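PDB 4LTT: uncharacterized protein, toxin from Helicobacter pylori, which probably acts as the RNA-cleaving toxin of a type II toxin-antitoxin module. Local coordinates for residues Asn28-Thr33 and Cys59-Asp64; Leu67-Leu70 and Glu75-Leu78. All coordinates share one frame; numbering follows the deposited sequence.

Interaction 1 of 2, residues Asn28-Thr33 and Cys59-Asp64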
ATOM      1  N   ASN A  28       9.676  -0.792  -0.636  1.00  6.23           N
ATOM      2  CA  ASN A  28      10.118  -2.007  -1.249  1.00  6.35           C
ATOM      3  C   ASN A  28      10.273  -3.129  -0.230  1.00  5.67           C
ATOM      4  O   ASN A  28       9.987  -4.305  -0.551  1.00  5.74           O
ATOM      5  CB  ASN A  28      11.404  -1.768  -2.072  1.00  7.52           C
ATOM      6  CG  ASN A  28      11.177  -1.025  -3.329  1.00  8.67           C
ATOM      7  OD1 ASN A  28      10.096  -1.062  -3.889  1.00  9.75           O
ATOM      8  ND2 ASN A  28      12.188  -0.246  -3.737  1.00 11.05           N
ATOM      9  N   GLU A  29      10.804  -2.800   0.920  1.00  5.99           N
ATOM     10  CA  GLU A  29      10.927  -3.809   1.948  1.00  6.51           C
ATOM     11  C   GLU A  29       9.587  -4.320   2.430  1.00  6.15           C
ATOM     12  O   GLU A  29       9.394  -5.532   2.654  1.00  6.33           O
ATOM     13  CB  GLU A  29      11.704  -3.243   3.125  1.00  7.95           C
ATOM     14  CG  GLU A  29      12.005  -4.186   4.270  1.00 10.02           C
ATOM     15  CD  GLU A  29      12.474  -3.376   5.463  1.00 10.99           C
ATOM     16  OE1 GLU A  29      11.676  -2.612   6.055  1.00 15.76           O
ATOM     17  OE2 GLU A  29      13.625  -3.422   5.786  1.00 11.17           O
ATOM     18  N   VAL A  30       8.635  -3.408   2.607  1.00  6.00           N
ATOM     19  CA  VAL A  30       7.249  -3.787   2.999  1.00  6.72           C
ATOM     20  C   VAL A  30       6.611  -4.695   1.921  1.00  6.14           C
ATOM     21  O   VAL A  30       6.012  -5.728   2.260  1.00  6.20           O
ATOM     22  CB  VAL A  30       6.395  -2.544   3.201  1.00  7.76           C
ATOM     23  CG1 VAL A  30       4.856  -2.895   3.246  1.00  8.66           C
ATOM     24  CG2 VAL A  30       6.844  -1.761   4.423  1.00  9.29           C
ATOM     25  N   ILE A  31       6.786  -4.321   0.641  1.00  6.08           N
ATOM     26  CA  ILE A  31       6.209  -5.111  -0.410  1.00  6.28           C
ATOM     27  C   ILE A  31       6.780  -6.520  -0.370  1.00  5.82           C
ATOM     28  O   ILE A  31       6.033  -7.508  -0.513  1.00  6.18           O
ATOM     29  CB  ILE A  31       6.412  -4.424  -1.783  1.00  6.70           C
ATOM     30  CG1 ILE A  31       5.476  -3.211  -1.892  1.00  7.31           C
ATOM     31  CG2 ILE A  31       6.169  -5.413  -2.922  1.00  7.58           C
ATOM     32  CD1 ILE A  31       5.829  -2.306  -3.016  1.00  7.86           C
ATOM     33  N   LEU A  32       8.104  -6.651  -0.191  1.00  5.77           N
ATOM     34  CA  LEU A  32       8.670  -7.985  -0.181  1.00  6.35           C
ATOM     35  C   LEU A  32       8.104  -8.810   0.991  1.00  6.46           C
ATOM     36  O   LEU A  32       7.774 -10.009   0.829  1.00  7.09           O
ATOM     37  CB  LEU A  32      10.200  -7.878  -0.105  1.00  7.08           C
ATOM     38  CG  LEU A  32      10.908  -9.265  -0.049  1.00  7.51           C
ATOM     39  CD1 LEU A  32      10.651 -10.076  -1.292  1.00  8.25           C
ATOM     40  CD2 LEU A  32      12.410  -9.055   0.221  1.00  9.51           C
ATOM     41  N   THR A  33       8.009  -8.194   2.163  1.00  6.25           N
ATOM     42  CA  THR A  33       7.454  -8.871   3.325  1.00  6.88           C
ATOM     43  C   THR A  33       6.022  -9.362   3.050  1.00  6.07           C
ATOM     44  O   THR A  33       5.712 -10.498   3.363  1.00  6.41           O
ATOM     45  CB  THR A  33       7.457  -7.913   4.521  1.00  7.41           C
ATOM     46  OG1 THR A  33       8.835  -7.546   4.761  1.00  9.82           O
ATOM     47  CG2 THR A  33       6.908  -8.525   5.776  1.00  8.92           C
ATOM     48  N   CYS A  59      -1.407  -0.221   5.355  1.00  6.96           N
ATOM     49  CA  CYS A  59      -0.286  -0.050   6.260  1.00  7.14           C
ATOM     50  C   CYS A  59       0.259   1.354   6.019  1.00  7.38           C
ATOM     51  O   CYS A  59      -0.054   2.035   5.027  1.00  7.66           O
ATOM     52  CB  CYS A  59       0.754  -1.142   6.114  1.00  6.70           C
ATOM     53  SG  CYS A  59       1.574  -1.200   4.540  1.00  7.85           S
ATOM     54  N   HIS A  60       1.043   1.795   6.983  1.00  7.97           N
ATOM     55  CA  HIS A  60       1.645   3.166   6.911  1.00  8.48           C
ATOM     56  C   HIS A  60       3.085   3.082   6.529  1.00  8.92           C
ATOM     57  O   HIS A  60       3.894   2.558   7.325  1.00 12.52           O
ATOM     58  CB  HIS A  60       1.680   3.774   8.274  1.00 12.93           C
ATOM     59  CG  HIS A  60       0.444   4.372   8.718  1.00 19.66           C
ATOM     60  ND1 HIS A  60      -0.670   3.725   8.836  1.00 18.07           N
ATOM     61  CD2 HIS A  60       0.231   5.646   9.249  1.00 23.87           C
ATOM     62  CE1 HIS A  60      -1.605   4.549   9.375  1.00 22.29           C
ATOM     63  NE2 HIS A  60      -1.024   5.714   9.599  1.00 22.46           N
ATOM     64  N   ILE A  61       3.422   3.567   5.384  1.00  8.20           N
ATOM     65  CA  ILE A  61       4.846   3.658   4.943  1.00 10.30           C
ATOM     66  C   ILE A  61       5.545   4.846   5.614  1.00 11.30           C
ATOM     67  O   ILE A  61       6.698   4.723   6.073  1.00 16.12           O
ATOM     68  CB  ILE A  61       4.907   3.702   3.432  1.00  9.29           C
ATOM     69  CG1 ILE A  61       4.123   2.568   2.773  1.00  8.76           C
ATOM     70  CG2 ILE A  61       6.382   3.728   2.921  1.00 10.82           C
ATOM     71  CD1 ILE A  61       4.540   1.155   3.095  1.00  9.60           C
ATOM     72  N   LYS A  62       4.829   5.957   5.685  1.00 10.43           N
ATOM     73  CA  LYS A  62       5.220   7.173   6.395  1.00 12.21           C
ATOM     74  C   LYS A  62       3.888   7.681   6.994  1.00 14.62           C
ATOM     75  O   LYS A  62       2.831   7.315   6.587  1.00 14.50           O
ATOM     76  CB  LYS A  62       5.824   8.288   5.473  1.00 14.32           C
ATOM     77  CG  LYS A  62       6.881   7.770   4.541  1.00 16.62           C
ATOM     78  CD  LYS A  62       7.887   8.860   4.212  1.00 23.85           C
ATOM     79  CE  LYS A  62       7.409  10.239   3.852  1.00 27.65           C
ATOM     80  NZ  LYS A  62       8.332  10.834   2.811  1.00 28.19           N
ATOM     81  N   PRO A  63       3.970   8.676   7.904  1.00 18.99           N
ATOM     82  CA  PRO A  63       2.687   9.166   8.434  1.00 20.66           C
ATOM     83  C   PRO A  63       1.653   9.658   7.353  1.00 19.03           C
ATOM     84  O   PRO A  63       0.418   9.397   7.490  1.00 24.43           O
ATOM     85  CB  PRO A  63       3.123  10.271   9.438  1.00 24.02           C
ATOM     86  CG  PRO A  63       4.532   9.962   9.772  1.00 22.24           C
ATOM     87  CD  PRO A  63       5.137   9.239   8.609  1.00 21.35           C
ATOM     88  N   ASP A  64       2.117  10.290   6.271  1.00 14.65           N
ATOM     89  CA  ASP A  64       1.202  10.713   5.220  1.00 15.70           C
ATOM     90  C   ASP A  64       1.278   9.850   3.988  1.00 11.29           C
ATOM     91  O   ASP A  64       0.849  10.280   2.924  1.00 11.13           O
ATOM     92  CB  ASP A  64       1.481  12.156   4.809  1.00 20.12           C
ATOM     93  CG  ASP A  64       1.043  13.142   5.839  1.00 25.27           C
ATOM     94  OD1 ASP A  64       0.086  12.845   6.582  1.00 29.34           O
ATOM     95  OD2 ASP A  64       1.614  14.247   5.820  1.00 30.95           O
TER

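Interaction 2 of 2, residues Leu67-Leu70 and Glu75-Leu78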
ATOM      1  N   LEU A  67      -0.222   2.666   2.230  1.00  6.74           N
ATOM      2  CA  LEU A  67      -0.331   1.685   1.147  1.00  5.88           C
ATOM      3  C   LEU A  67      -1.648   0.912   1.373  1.00  5.97           C
ATOM      4  O   LEU A  67      -1.862   0.329   2.457  1.00  6.83           O
ATOM      5  CB  LEU A  67       0.876   0.744   1.219  1.00  5.86           C
ATOM      6  CG  LEU A  67       0.788  -0.448   0.230  1.00  6.04           C
ATOM      7  CD1 LEU A  67       0.889   0.032  -1.211  1.00  6.77           C
ATOM      8  CD2 LEU A  67       1.866  -1.482   0.569  1.00  7.34           C
ATOM      9  N   VAL A  68      -2.484   0.840   0.347  1.00  5.98           N
ATOM     10  CA  VAL A  68      -3.719   0.038   0.366  1.00  6.27           C
ATOM     11  C   VAL A  68      -3.485  -1.140  -0.528  1.00  5.54           C
ATOM     12  O   VAL A  68      -3.060  -0.945  -1.711  1.00  6.14           O
ATOM     13  CB  VAL A  68      -4.938   0.866  -0.055  1.00  6.43           C
ATOM     14  CG1 VAL A  68      -6.186  -0.022  -0.072  1.00  6.65           C
ATOM     15  CG2 VAL A  68      -5.146   2.031   0.915  1.00  7.38           C
ATOM     16  N   TYR A  69      -3.701  -2.363  -0.017  1.00  5.43           N
ATOM     17  CA  TYR A  69      -3.288  -3.576  -0.744  1.00  5.58           C
ATOM     18  C   TYR A  69      -4.216  -4.682  -0.413  1.00  5.37           C
ATOM     19  O   TYR A  69      -5.010  -4.622   0.536  1.00  6.02           O
ATOM     20  CB  TYR A  69      -1.817  -3.949  -0.409  1.00  5.36           C
ATOM     21  CG  TYR A  69      -1.670  -4.439   1.003  1.00  5.32           C
ATOM     22  CD1 TYR A  69      -1.808  -5.808   1.282  1.00  5.65           C
ATOM     23  CD2 TYR A  69      -1.424  -3.595   2.051  1.00  6.01           C
ATOM     24  CE1 TYR A  69      -1.657  -6.270   2.591  1.00  5.37           C
ATOM     25  CE2 TYR A  69      -1.329  -4.040   3.360  1.00  5.66           C
ATOM     26  CZ  TYR A  69      -1.458  -5.393   3.628  1.00  5.72           C
ATOM     27  OH  TYR A  69      -1.358  -5.869   4.913  1.00  6.86           O
ATOM     28  N   LEU A  70      -4.111  -5.774  -1.170  1.00  5.30           N
ATOM     29  CA  LEU A  70      -4.920  -6.971  -0.954  1.00  5.94           C
ATOM     30  C   LEU A  70      -4.146  -8.187  -1.409  1.00  6.26           C
ATOM     31  O   LEU A  70      -3.643  -8.241  -2.544  1.00  6.22           O
ATOM     32  CB  LEU A  70      -6.248  -6.868  -1.742  1.00  6.74           C
ATOM     33  CG  LEU A  70      -7.126  -8.119  -1.702  1.00  6.62           C
ATOM     34  CD1 LEU A  70      -7.649  -8.424  -0.326  1.00  8.04           C
ATOM     35  CD2 LEU A  70      -8.274  -7.929  -2.665  1.00  8.66           C
ATOM     36  N   GLU A  75      -1.920 -13.297  -5.832  1.00  7.50           N
ATOM     37  CA  GLU A  75      -1.374 -11.968  -6.103  1.00  7.13           C
ATOM     38  C   GLU A  75      -1.337 -11.125  -4.869  1.00  6.81           C
ATOM     39  O   GLU A  75      -2.241 -11.218  -3.992  1.00  6.90           O
ATOM     40  CB  GLU A  75      -2.207 -11.246  -7.192  1.00  8.72           C
ATOM     41  CG  GLU A  75      -2.181 -11.896  -8.559  1.00 10.61           C
ATOM     42  CD  GLU A  75      -2.947 -11.021  -9.549  1.00 13.32           C
ATOM     43  OE1 GLU A  75      -3.977 -10.396  -9.229  1.00 14.62           O
ATOM     44  OE2 GLU A  75      -2.421 -10.899 -10.705  1.00 18.67           O
ATOM     45  N   LEU A  76      -0.339 -10.234  -4.824  1.00  6.19           N
ATOM     46  CA  LEU A  76      -0.385  -9.090  -3.965  1.00  5.65           C
ATOM     47  C   LEU A  76      -0.774  -7.903  -4.817  1.00  5.06           C
ATOM     48  O   LEU A  76      -0.027  -7.538  -5.733  1.00  6.08           O
ATOM     49  CB  LEU A  76       1.005  -8.853  -3.330  1.00  6.10           C
ATOM     50  CG  LEU A  76       1.055  -7.525  -2.516  1.00  5.99           C
ATOM     51  CD1 LEU A  76       0.108  -7.556  -1.342  1.00  7.42           C
ATOM     52  CD2 LEU A  76       2.425  -7.322  -2.023  1.00  6.86           C
ATOM     53  N   ILE A  77      -1.976  -7.395  -4.609  1.00  5.86           N
ATOM     54  CA  ILE A  77      -2.524  -6.267  -5.368  1.00  5.95           C
ATOM     55  C   ILE A  77      -2.174  -4.996  -4.649  1.00  5.53           C
ATOM     56  O   ILE A  77      -2.588  -4.813  -3.494  1.00  6.23           O
ATOM     57  CB  ILE A  77      -4.045  -6.422  -5.522  1.00  7.11           C
ATOM     58  CG1 ILE A  77      -4.436  -7.689  -6.280  1.00  8.50           C
ATOM     59  CG2 ILE A  77      -4.597  -5.207  -6.285  1.00  7.67           C
ATOM     60  CD1 ILE A  77      -5.898  -8.091  -6.024  1.00 11.81           C
ATOM     61  N   LEU A  78      -1.499  -4.079  -5.325  1.00  5.40           N
ATOM     62  CA  LEU A  78      -1.249  -2.768  -4.783  1.00  5.70           C
ATOM     63  C   LEU A  78      -2.177  -1.773  -5.396  1.00  5.61           C
ATOM     64  O   LEU A  78      -2.218  -1.637  -6.612  1.00  6.49           O
ATOM     65  CB  LEU A  78       0.205  -2.349  -5.031  1.00  6.84           C
ATOM     66  CG  LEU A  78       1.260  -3.359  -4.502  1.00  7.29           C
ATOM     67  CD1 LEU A  78       2.633  -2.702  -4.530  1.00  9.73           C
ATOM     68  CD2 LEU A  78       0.976  -3.762  -3.030  1.00  8.25           C
TER

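Interaction 1 of 2, residues Asn28-Thr33 and Cys59-Asp64
Val30, on helix 25-35, reaches the end of strand 57-60 with both of its methyl groups, and every contact between the two segments passes through it. This is helix-on-sheet packing: helix 25-35 lies against one face of the sheet, at the place where strand 57-60 gives way to the turn at Ile61. All of the contacts are apolar. Val30 CG1 lies 3.9 Å from SG of Cys59, and Val30 CG2 the same distance from CD1 of Ile61. That Ile61 CD1 is also 4.1 Å from Val30 CG1, so it sits against the fork of the valine instead of meeting one branch alone.

Torsions explain how each group gets there. In Val30, CG1 is anti to the backbone N and CG2 lies beside that N, a rotation (chi1 165°) that points CG1 at the sulfur while both branches stay against Ile61 CD1. Ile61 starts from a CA-CB bond that does not aim at the helix; its CG1 arm, set by a chi1 of -52° and turned again about CB-CG1, brings CD1 across. Cys59 points at the helix from the start, and its SG is the nearest atom it offers.

The chain turns a corner at Ile61, where a classic beta bulge sets the two residues Ile61 and Lys62 against the single residue Val65. Leu67 of the next strand lies beside Cys59 and Ile61, and Phe44 packs on Val30.

Cys59 follows directly after Glu58, which binds copper in a copper-bound structure of this toxin; no copper is present here. With only 93 Å² buried and methyl and sulfur atoms at ordinary packing distances, the contact is held by dispersion and exclusion of water, without a directional bond between the segments.

Interaction 2 of 2, residues Leu67-Leu70 and Glu75-Leu78
Leu70 and Ile77 form the hydrogen-bonded pair of an antiparallel beta hairpin, strands 65-72 and 75-82, in the central sheet of this RelE-family toxin. Ile77 N bonds to Leu70 O at 2.8 Å and nearly straight, 170° at the hydrogen. The return bond, Leu70 N to Ile77 O, is 2.9 Å long and more bent, though it lies in the carbonyl plane. The same Ile77 O receives a second, weaker approach from Tyr69 CA, a CA-H...O contact of 3.1 Å. The side chains of Leu70 and Ile77 run side by side on one face, where Leu70 CD2 meets Ile77 CD1 at 4.1 Å.

Tyr69 and Leu78, the neighbouring non-hydrogen-bonded pair, occupy the opposite face, with Tyr69 CB 3.8 Å from Leu78 CD2. With CG held between the backbone N and the carbonyl carbon (chi1 70°), the tyrosine ring leads away from the partner strand, yet Leu76 CD1 still touches Tyr69 CD1 at 3.7 Å.

Farther out, Leu34 of helix 25-35 packs on Tyr69 and Leu76. The far end of the tyrosine ring is anchored by its phenol oxygen, OH, which is hydrogen-bonded to both Asp46 OD1 and Arg57 NE.

After strand 3-6 and helix 8-19 the chain forms helix 25-35, whose residues 28-33 meet 59-64 in interaction 1, closing a loop of 25 intervening residues. Interaction 2 then closes a far shorter one, only four residues between 67-70 and 75-78. The two are in series, neither nested nor crossed. They meet physically nonetheless: Cys59 O probably accepts a hydrogen bond from Leu67 N, linking strands 57-60 and 65-72 as neighbours in one sheet, and Ile31 CD1 packs on Leu78 CD1 at 3.6 Å. Helix 25-35 thus rests on both the end of strand 57-60 and the hairpin.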